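Local coordinates for beta subunit of photoactivated adenylyl cyclase (Beggiatoa sp. PS, PDB 5M2A), which senses blue light through a flavin-binding BLUF domain and probably couples it to the synthesis of cyclic AMP from ATP by its adenylyl cyclase domain, at residues 187-192 and 226-231; 217-222 and 305-310; 168-173 and 347-352; 259-264 and 270-275. One frame throughout, in Å; residues are numbered along the deposited sequence. Where two conformers were deposited one is given.

Interaction 1: residues 187-192 and 226-231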
# COMPACT_ATOMS: atom_id res chain seq x y z
N CYS A 187 15.10 -6.20 -5.01
CA CYS A 187 14.19 -7.26 -4.58
C CYS A 187 12.93 -7.27 -5.41
O CYS A 187 12.51 -8.33 -5.91
CB CYS A 187 13.85 -7.10 -3.10
SG CYS A 187 15.25 -7.39 -1.97
N THR A 188 12.31 -6.11 -5.60
CA THR A 188 11.05 -6.06 -6.33
C THR A 188 11.22 -6.53 -7.77
O THR A 188 10.37 -7.27 -8.31
CB THR A 188 10.51 -4.63 -6.30
OG1 THR A 188 10.28 -4.26 -4.95
CG2 THR A 188 9.19 -4.54 -7.07
N ARG A 189 12.28 -6.08 -8.44
CA ARG A 189 12.50 -6.49 -9.83
C ARG A 189 12.60 -8.00 -9.94
O ARG A 189 11.96 -8.62 -10.81
CB ARG A 189 13.75 -5.82 -10.40
CG ARG A 189 14.13 -6.33 -11.78
CD ARG A 189 15.29 -5.54 -12.39
NE ARG A 189 16.31 -5.19 -11.41
CZ ARG A 189 17.32 -5.98 -11.06
NH1 ARG A 189 17.44 -7.21 -11.59
NH2 ARG A 189 18.20 -5.56 -10.16
N ILE A 190 13.37 -8.62 -9.06
CA ILE A 190 13.66 -10.04 -9.19
C ILE A 190 12.45 -10.87 -8.78
O ILE A 190 12.08 -11.82 -9.47
CB ILE A 190 14.91 -10.41 -8.37
CG1 ILE A 190 16.13 -9.72 -9.01
CG2 ILE A 190 15.11 -11.92 -8.32
CD1 ILE A 190 17.42 -9.86 -8.21
N ILE A 191 11.81 -10.52 -7.65
CA ILE A 191 10.58 -11.19 -7.23
C ILE A 191 9.58 -11.18 -8.38
O ILE A 191 8.96 -12.20 -8.71
CB ILE A 191 10.00 -10.51 -5.98
CG1 ILE A 191 10.89 -10.76 -4.77
CG2 ILE A 191 8.53 -10.98 -5.73
CD1 ILE A 191 10.58 -9.88 -3.56
N SER A 192 9.39 -10.00 -9.00
CA SER A 192 8.38 -9.86 -10.05
C SER A 192 8.78 -10.59 -11.32
O SER A 192 7.92 -11.10 -12.06
CB SER A 192 8.14 -8.37 -10.34
OG SER A 192 7.75 -7.70 -9.15
N ILE A 226 20.58 -12.44 -3.40
CA ILE A 226 21.88 -12.54 -2.74
C ILE A 226 23.00 -12.29 -3.74
O ILE A 226 23.96 -11.56 -3.46
CB ILE A 226 22.00 -13.91 -2.07
CG1 ILE A 226 20.99 -14.05 -0.93
CG2 ILE A 226 23.45 -14.21 -1.64
CD1 ILE A 226 20.76 -15.50 -0.51
N SER A 227 22.88 -12.90 -4.92
CA SER A 227 23.93 -12.78 -5.93
C SER A 227 24.07 -11.34 -6.40
O SER A 227 25.19 -10.84 -6.56
CB SER A 227 23.63 -13.71 -7.10
OG SER A 227 24.55 -13.50 -8.16
N GLU A 228 22.94 -10.66 -6.62
CA GLU A 228 23.02 -9.29 -7.10
C GLU A 228 23.62 -8.37 -6.05
O GLU A 228 24.36 -7.44 -6.38
CB GLU A 228 21.65 -8.79 -7.53
CG GLU A 228 21.17 -9.42 -8.84
CD GLU A 228 20.31 -8.47 -9.67
OE1 GLU A 228 20.21 -7.28 -9.31
OE2 GLU A 228 19.73 -8.91 -10.69
N LEU A 229 23.29 -8.60 -4.78
CA LEU A 229 23.91 -7.79 -3.72
C LEU A 229 25.41 -8.02 -3.66
O LEU A 229 26.18 -7.08 -3.45
CB LEU A 229 23.27 -8.10 -2.37
CG LEU A 229 21.79 -7.78 -2.22
CD1 LEU A 229 21.41 -7.87 -0.74
CD2 LEU A 229 21.39 -6.44 -2.80
N LYS A 230 25.84 -9.28 -3.78
CA LYS A 230 27.27 -9.56 -3.78
C LYS A 230 27.96 -8.85 -4.94
O LYS A 230 29.04 -8.26 -4.78
CB LYS A 230 27.52 -11.07 -3.85
CG LYS A 230 28.98 -11.47 -3.72
CD LYS A 230 29.14 -12.98 -3.82
CE LYS A 230 30.59 -13.40 -3.84
NZ LYS A 230 30.71 -14.88 -3.96
N GLN A 231 27.35 -8.89 -6.13
CA GLN A 231 27.90 -8.13 -7.26
C GLN A 231 27.98 -6.64 -6.93
O GLN A 231 29.00 -5.99 -7.21
CB GLN A 231 27.05 -8.34 -8.51
CG GLN A 231 27.17 -9.72 -9.13
CD GLN A 231 26.38 -9.85 -10.42
OE1 GLN A 231 26.42 -8.97 -11.28
NE2 GLN A 231 25.65 -10.95 -10.55
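Arg189 is the first residue of 187-192 to meet 226-231, and it does so through a salt bridge with Glu228. Its chain runs out straight from the helix, then bends at chi3 (39°), which turns the end of the guanidinium to the carboxylate. NH1 lies 3.0 Å from Glu228 OE2 and NH2 2.8 Å from Glu228 OE1. Both N-H bonds are almost straight, both oxygens are met on their syn side, and the two planes are nearly coplanar (19° apart). This end-on, two-pronged grip fixes the rotation of both groups, and a long charged residue suits each helix flank near solvent. Next comes Ile190, buried beneath the pair; it and Glu228 approach each other from opposite directions, and its CD1 packs hydrocarbon against the carboxylate, 3.5 Å from Glu228 CD. An alanine in place of Glu228 would probably leave Arg189 without its anionic mate and free to swing, and would uncover the tip of Ile190. Deeper still, Ile191 turns to strands 197-202 and 205-211. Here a salt bridge ties the outer flanks of helices 173-193 and 215-235, whose side-by-side packing on a sheet is characteristic of the class III nucleotidyl cyclase fold.

Interaction 2: residues 217-222 and 305-310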
# COMPACT_ATOMS: atom_id res chain seq x y z
N ALA A 217 11.05 -21.18 -8.16
CA ALA A 217 11.17 -19.75 -8.44
C ALA A 217 11.46 -18.95 -7.17
O ALA A 217 12.21 -17.97 -7.20
CB ALA A 217 9.90 -19.22 -9.11
N ALA A 218 10.86 -19.36 -6.05
CA ALA A 218 11.10 -18.69 -4.77
C ALA A 218 12.55 -18.84 -4.31
O ALA A 218 13.16 -17.89 -3.79
CB ALA A 218 10.14 -19.24 -3.72
N ILE A 219 13.11 -20.04 -4.47
CA ILE A 219 14.51 -20.26 -4.10
C ILE A 219 15.42 -19.47 -5.04
O ILE A 219 16.36 -18.80 -4.60
CB ILE A 219 14.84 -21.76 -4.14
CG1 ILE A 219 13.93 -22.53 -3.18
CG2 ILE A 219 16.33 -22.00 -3.84
CD1 ILE A 219 14.15 -22.17 -1.74
N ARG A 220 15.16 -19.55 -6.34
CA ARG A 220 15.97 -18.83 -7.33
C ARG A 220 15.89 -17.32 -7.12
O ARG A 220 16.90 -16.61 -7.25
CB ARG A 220 15.50 -19.19 -8.75
CG ARG A 220 15.78 -20.62 -9.10
CD ARG A 220 15.18 -21.03 -10.44
NE ARG A 220 15.58 -22.40 -10.73
CZ ARG A 220 14.80 -23.29 -11.34
NH1 ARG A 220 13.59 -22.95 -11.72
NH2 ARG A 220 15.24 -24.53 -11.57
N THR A 221 14.69 -16.81 -6.84
CA THR A 221 14.55 -15.41 -6.45
C THR A 221 15.52 -15.05 -5.33
O THR A 221 16.27 -14.07 -5.42
CB THR A 221 13.12 -15.15 -6.00
OG1 THR A 221 12.24 -15.21 -7.13
CG2 THR A 221 13.01 -13.79 -5.35
N SER A 222 15.48 -15.84 -4.26
CA SER A 222 16.31 -15.56 -3.09
C SER A 222 17.79 -15.58 -3.44
O SER A 222 18.56 -14.71 -3.01
CB SER A 222 16.00 -16.59 -2.00
OG SER A 222 14.60 -16.56 -1.71
N ALA A 305 13.30 -28.90 -8.53
CA ALA A 305 14.67 -28.91 -9.03
C ALA A 305 15.57 -29.70 -8.09
O ALA A 305 15.23 -29.98 -6.94
CB ALA A 305 15.19 -27.48 -9.20
N GLN A 306 16.75 -30.05 -8.61
CA GLN A 306 17.71 -30.88 -7.87
C GLN A 306 18.57 -30.02 -6.95
O GLN A 306 19.80 -29.97 -7.05
CB GLN A 306 18.57 -31.69 -8.84
CG GLN A 306 17.79 -32.66 -9.71
CD GLN A 306 17.22 -33.82 -8.92
OE1 GLN A 306 17.90 -34.43 -8.09
NE2 GLN A 306 15.95 -34.14 -9.18
N TRP A 307 17.91 -29.32 -6.03
CA TRP A 307 18.65 -28.59 -5.01
C TRP A 307 19.35 -29.57 -4.08
O TRP A 307 18.89 -30.69 -3.86
CB TRP A 307 17.72 -27.70 -4.19
CG TRP A 307 16.93 -26.74 -5.01
CD1 TRP A 307 15.61 -26.83 -5.33
CD2 TRP A 307 17.41 -25.54 -5.63
NE1 TRP A 307 15.24 -25.75 -6.10
CE2 TRP A 307 16.33 -24.95 -6.30
CE3 TRP A 307 18.66 -24.91 -5.67
CZ2 TRP A 307 16.45 -23.76 -7.01
CZ3 TRP A 307 18.79 -23.73 -6.37
CH2 TRP A 307 17.69 -23.16 -7.03
N THR A 308 20.49 -29.14 -3.54
CA THR A 308 21.13 -29.86 -2.44
C THR A 308 20.57 -29.29 -1.14
O THR A 308 21.06 -28.29 -0.61
CB THR A 308 22.65 -29.73 -2.50
OG1 THR A 308 23.12 -30.29 -3.73
CG2 THR A 308 23.30 -30.46 -1.33
N PHE A 309 19.51 -29.92 -0.64
CA PHE A 309 18.87 -29.44 0.57
C PHE A 309 19.70 -29.83 1.79
O PHE A 309 20.25 -30.94 1.86
CB PHE A 309 17.45 -29.99 0.69
CG PHE A 309 16.48 -29.42 -0.31
CD1 PHE A 309 16.03 -28.12 -0.21
CD2 PHE A 309 15.99 -30.22 -1.35
CE1 PHE A 309 15.12 -27.60 -1.14
CE2 PHE A 309 15.09 -29.71 -2.27
CZ PHE A 309 14.65 -28.40 -2.17
N ILE A 310 19.79 -28.91 2.74
CA ILE A 310 20.58 -29.08 3.95
C ILE A 310 19.65 -28.88 5.14
O ILE A 310 18.98 -27.85 5.23
CB ILE A 310 21.76 -28.10 3.99
CG1 ILE A 310 22.78 -28.46 2.90
CG2 ILE A 310 22.41 -28.12 5.37
CD1 ILE A 310 23.94 -27.50 2.78
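Trp307 lays its indole against Ile219 and Arg220 of helix 215-235, and its side chain can be traced outward from the backbone. CB sits over one face of the Phe309 ring, 3.7 Å above its plane, so two aromatic residues of the same segment brace each other at the base. Beyond it, the five-membered ring carries NE1 to the carboxylate of Asp216, whose OD1 also accepts the backbone N-H of Ala305; this one oxygen thus pins both the ring and the loop to the start of the helix. The six-membered ring lies beneath Ile219. There CG2 stands 3.6 Å from the ring centroid and only 12° off its normal, a clear CH-pi contact in the conformer described. Because chi1 of Ile219 (-59°) sets CG2 opposite the backbone N, this methyl is the branch that lands on the indole, while the side chain also touches Leu251, Leu293 and Phe295 of the sheet. At the far rim CH2 meets Arg220 CG, 3.8 Å away and in the ring plane. From there the arginine extends past the indole, its guanidinium tilted 48° to the ring, until NH2 comes 3.8 Å from Ala305 CB. A small alanine suits that spot, since the arginine's NH2 comes close to it. No hydrogen bond joins the two segments directly: a methyl over the ring and one methylene at its rim supply dispersion and shape fit, whereas the directional anchoring of the indole comes from Asp216.

Interaction 3: residues 168-173 and 347-352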
# COMPACT_ATOMS: atom_id res chain seq x y z
N THR A 168 21.54 2.42 10.11
CA THR A 168 20.72 3.58 10.46
C THR A 168 21.36 4.40 11.57
O THR A 168 21.16 5.62 11.62
CB THR A 168 19.31 3.15 10.88
OG1 THR A 168 19.38 2.21 11.96
CG2 THR A 168 18.59 2.54 9.71
N GLU A 169 22.11 3.76 12.46
CA GLU A 169 22.77 4.50 13.53
C GLU A 169 23.93 5.34 13.02
O GLU A 169 24.18 6.43 13.54
CB GLU A 169 23.27 3.54 14.61
CG GLU A 169 23.95 4.24 15.78
CD GLU A 169 24.47 3.28 16.83
OE1 GLU A 169 24.74 2.11 16.49
OE2 GLU A 169 24.62 3.70 17.99
N LYS A 170 24.66 4.87 12.01
CA LYS A 170 25.88 5.52 11.58
C LYS A 170 25.75 6.32 10.29
O LYS A 170 26.60 7.17 10.02
CB LYS A 170 27.00 4.48 11.40
CG LYS A 170 27.36 3.72 12.68
CD LYS A 170 27.44 4.66 13.87
CE LYS A 170 28.18 4.03 15.04
NZ LYS A 170 29.64 4.32 15.00
N LEU A 171 24.71 6.09 9.49
CA LEU A 171 24.68 6.79 8.21
C LEU A 171 23.73 7.98 8.26
O LEU A 171 22.74 7.95 9.01
CB LEU A 171 24.23 5.85 7.09
CG LEU A 171 25.23 4.77 6.68
CD1 LEU A 171 24.56 3.83 5.70
CD2 LEU A 171 26.47 5.42 6.07
N PRO A 172 23.99 9.05 7.51
CA PRO A 172 23.00 10.13 7.41
C PRO A 172 21.74 9.63 6.70
O PRO A 172 21.78 8.71 5.88
CB PRO A 172 23.71 11.20 6.58
CG PRO A 172 24.83 10.48 5.88
CD PRO A 172 25.23 9.36 6.79
N VAL A 173 20.62 10.28 7.03
CA VAL A 173 19.32 9.79 6.56
C VAL A 173 19.29 9.68 5.05
O VAL A 173 18.79 8.69 4.50
CB VAL A 173 18.18 10.69 7.10
CG1 VAL A 173 18.51 12.15 6.96
CG2 VAL A 173 16.87 10.37 6.38
N GLN A 347 32.77 -1.12 12.06
CA GLN A 347 34.11 -0.54 12.01
C GLN A 347 34.32 0.28 10.74
O GLN A 347 35.00 1.31 10.76
CB GLN A 347 35.17 -1.64 12.13
CG GLN A 347 35.27 -2.21 13.54
CD GLN A 347 36.37 -3.25 13.67
OE1 GLN A 347 36.57 -4.07 12.77
NE2 GLN A 347 37.07 -3.23 14.79
N THR A 348 33.74 -0.16 9.62
CA THR A 348 33.81 0.64 8.39
C THR A 348 33.15 2.00 8.59
O THR A 348 33.65 3.02 8.11
CB THR A 348 33.16 -0.11 7.23
OG1 THR A 348 33.88 -1.32 6.98
CG2 THR A 348 33.15 0.74 5.97
N LEU A 349 32.03 2.03 9.31
CA LEU A 349 31.28 3.26 9.53
C LEU A 349 31.80 4.07 10.71
O LEU A 349 31.34 5.20 10.91
CB LEU A 349 29.80 2.94 9.75
CG LEU A 349 29.08 2.31 8.55
CD1 LEU A 349 27.66 1.94 8.92
CD2 LEU A 349 29.11 3.26 7.37
N GLU A 350 32.74 3.53 11.49
CA GLU A 350 33.37 4.29 12.55
C GLU A 350 34.31 5.34 11.96
O GLU A 350 35.19 5.01 11.14
CB GLU A 350 34.15 3.37 13.49
CG GLU A 350 33.31 2.52 14.42
CD GLU A 350 32.56 3.34 15.45
OE1 GLU A 350 32.98 4.48 15.75
OE2 GLU A 350 31.53 2.84 15.97
N ASN A 351 34.14 6.59 12.36
CA ASN A 351 35.02 7.67 11.94
C ASN A 351 36.11 7.99 12.95
O ASN A 351 37.05 8.71 12.62
CB ASN A 351 34.21 8.93 11.64
CG ASN A 351 33.30 8.77 10.44
OD1 ASN A 351 33.65 8.10 9.47
ND2 ASN A 351 32.12 9.38 10.51
N ASP A 352 36.01 7.46 14.17
CA ASP A 352 36.98 7.75 15.21
C ASP A 352 38.07 6.68 15.27
O ASP A 352 39.22 6.97 15.60
CB ASP A 352 36.28 7.87 16.57
CG ASP A 352 35.20 8.94 16.57
OD1 ASP A 352 35.37 9.95 15.87
OD2 ASP A 352 34.18 8.76 17.27
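Lys170 and Leu349 cross obliquely at their bases, where CB of Lys170 lies 3.6 Å from both CB and CD1 of Leu349. Leu171, next along, comes at Leu349 from another quarter: the two leucines cross at about a right angle, and only their CD2 methyls meet, at 3.7 Å. Leu349 therefore divides its branches, CD1 against the base of the lysine and CD2 against Leu171, a task for which a forked apolar side chain is well suited. The contact joins two helix ends, that of 164-170, in the cyclase domain, and that of 338-349, the last helix of the chain; Leu244 also touches Leu349, and Pro241 touches Leu171. The aliphatic part of a lysine can lie on a leucine while its amine stays among charges at the surface. Beyond the apolar layer Lys170 folds back, bent at chi2 (-43°) and again at chi4 (91°), which carries NZ to Glu350. The ammonium stands over the carboxylate rather than beside it, with NZ 2.6 Å from Glu350 OE2 and 65° out of the carboxylate plane. Substituting an alanine at Lys170 would probably leave the Glu350 carboxylate without this counter-charge and take from Leu349 the cover of the outer methylenes, CG included. Arg346 adds positive charge nearby, through a salt bridge to Glu169 OE1 and a long, weak ion pair with Glu350 OE2.

Interaction 4: residues 259-264 and 270-275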
# COMPACT_ATOMS: atom_id res chain seq x y z
N GLY A 259 -6.97 -11.27 1.13
CA GLY A 259 -8.11 -10.44 0.81
C GLY A 259 -8.09 -9.11 1.54
O GLY A 259 -7.10 -8.73 2.16
N ASN A 260 -9.21 -8.42 1.42
CA ASN A 260 -9.38 -7.11 2.02
C ASN A 260 -9.63 -7.25 3.51
O ASN A 260 -10.47 -8.05 3.93
CB ASN A 260 -10.56 -6.39 1.37
CG ASN A 260 -10.39 -6.25 -0.13
OD1 ASN A 260 -9.30 -5.93 -0.59
ND2 ASN A 260 -11.46 -6.50 -0.88
N MET A 261 -8.92 -6.46 4.31
CA MET A 261 -9.13 -6.47 5.75
C MET A 261 -9.00 -5.05 6.29
O MET A 261 -8.25 -4.23 5.78
CB MET A 261 -8.15 -7.41 6.44
CG MET A 261 -8.61 -8.86 6.41
SD MET A 261 -7.25 -10.03 6.55
CE MET A 261 -6.94 -10.45 4.84
N GLY A 262 -9.79 -4.79 7.33
CA GLY A 262 -9.80 -3.50 7.99
C GLY A 262 -11.18 -2.95 8.24
O GLY A 262 -12.10 -3.67 8.65
N SER A 263 -11.33 -1.65 8.00
CA SER A 263 -12.59 -0.96 8.21
C SER A 263 -12.61 0.27 7.31
O SER A 263 -11.67 0.52 6.55
CB SER A 263 -12.75 -0.56 9.68
OG SER A 263 -11.72 0.32 10.06
N SER A 264 -13.69 1.05 7.42
CA SER A 264 -13.80 2.28 6.65
C SER A 264 -12.63 3.22 6.90
O SER A 264 -12.22 3.95 5.99
CB SER A 264 -15.12 2.98 6.98
OG SER A 264 -15.23 3.20 8.37
N THR A 270 -4.26 -7.90 2.84
CA THR A 270 -3.45 -8.52 3.86
C THR A 270 -3.38 -10.03 3.63
O THR A 270 -4.14 -10.58 2.86
CB THR A 270 -4.02 -8.17 5.25
OG1 THR A 270 -4.49 -6.82 5.25
CG2 THR A 270 -3.01 -8.33 6.42
N LEU A 271 -2.42 -10.66 4.29
CA LEU A 271 -2.24 -12.08 4.26
C LEU A 271 -2.18 -12.46 5.70
O LEU A 271 -1.42 -11.92 6.43
CB LEU A 271 -0.97 -12.49 3.53
CG LEU A 271 -0.85 -12.19 2.05
CD1 LEU A 271 0.59 -12.33 1.64
CD2 LEU A 271 -1.74 -13.06 1.21
N LEU A 272 -3.03 -13.38 6.07
CA LEU A 272 -3.18 -13.84 7.45
C LEU A 272 -2.85 -15.31 7.51
O LEU A 272 -3.44 -16.11 6.78
CB LEU A 272 -4.60 -13.66 7.97
CG LEU A 272 -5.31 -12.33 8.16
CD1 LEU A 272 -6.70 -12.62 8.71
CD2 LEU A 272 -4.55 -11.41 9.08
N GLY A 273 -1.96 -15.68 8.42
CA GLY A 273 -1.72 -17.09 8.68
C GLY A 273 -0.37 -17.30 9.31
O GLY A 273 0.51 -16.43 9.26
N ASP A 274 -0.21 -18.50 9.87
CA ASP A 274 1.03 -18.87 10.55
C ASP A 274 2.24 -18.67 9.66
O ASP A 274 3.32 -18.29 10.13
CB ASP A 274 0.96 -20.32 11.01
CG ASP A 274 0.64 -20.45 12.47
OD1 ASP A 274 1.04 -19.55 13.24
OD2 ASP A 274 -0.02 -21.44 12.85
N ALA A 275 2.09 -18.94 8.36
CA ALA A 275 3.23 -18.87 7.45
C ALA A 275 3.86 -17.49 7.43
O ALA A 275 5.08 -17.37 7.22
CB ALA A 275 2.79 -19.28 6.05
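Met261 reaches Thr270 and Leu272 by way of its torsions: chi1 (-82°) puts CG opposite the carbonyl carbon, and the kink at chi3 (-98°) turns the terminal methyl back to the neighbouring strand. In this conformer, one of two, SD meets Leu272 nearly tip to tip, 3.4 Å from its CG, while CE rests 3.7 Å from Thr270 CB and 3.4 Å from Thr270 O. A flexible thioether can bend to meet both a threonine and a leucine. Thr270 in turn places OG1 near Met261 CB, and that hydroxyl has a weak hydrogen bond to Asp268 O.

The backbones are tied next to this packing. Gly259 and Thr270 form an antiparallel hydrogen-bonded pair: Thr270 N donates to Gly259 O at 3.0 Å, and the return bond from Gly259 N to Thr270 O is weak at 3.4 Å. At Gly259 the chain turns a corner, and its backbone angles would press any CB against the preceding carbonyl oxygen; Gly262 is under the same constraint at the next corner.

Contacts continue into the second subunit, where Asn181 of that subunit packs on Met261 and accepts from Gly262 N, and its Tyr129 OH is bonded to Asn260 OD1. Such a kinked beta hairpin, built from strands 260-261 and 266-272 and inserted at the dimer interface, matches the tongue of this light-regulated cyclase, and is consistent with a route by which the sensor domains could influence the catalytic ones.

Overall arrangement
Interactions 1 and 2 share helix 215-235 and touch each other, Ile191 and Ile190 of the first packing on Thr221 of the second; both are partly buried on the sheet of the cyclase domain. Polar grip dominates in interaction 1, at the helix flank, and apolar contact with an aromatic ring in interaction 2. Interaction 4 reaches that same sheet but is fully buried, combining backbone bonds with thioether packing at the subunit interface. Interaction 3 is a surface contact, its centre about 25 to 38 Å from the centres of the others, and it mixes a salt bridge with leucine packing. Along the chain it encloses the other three.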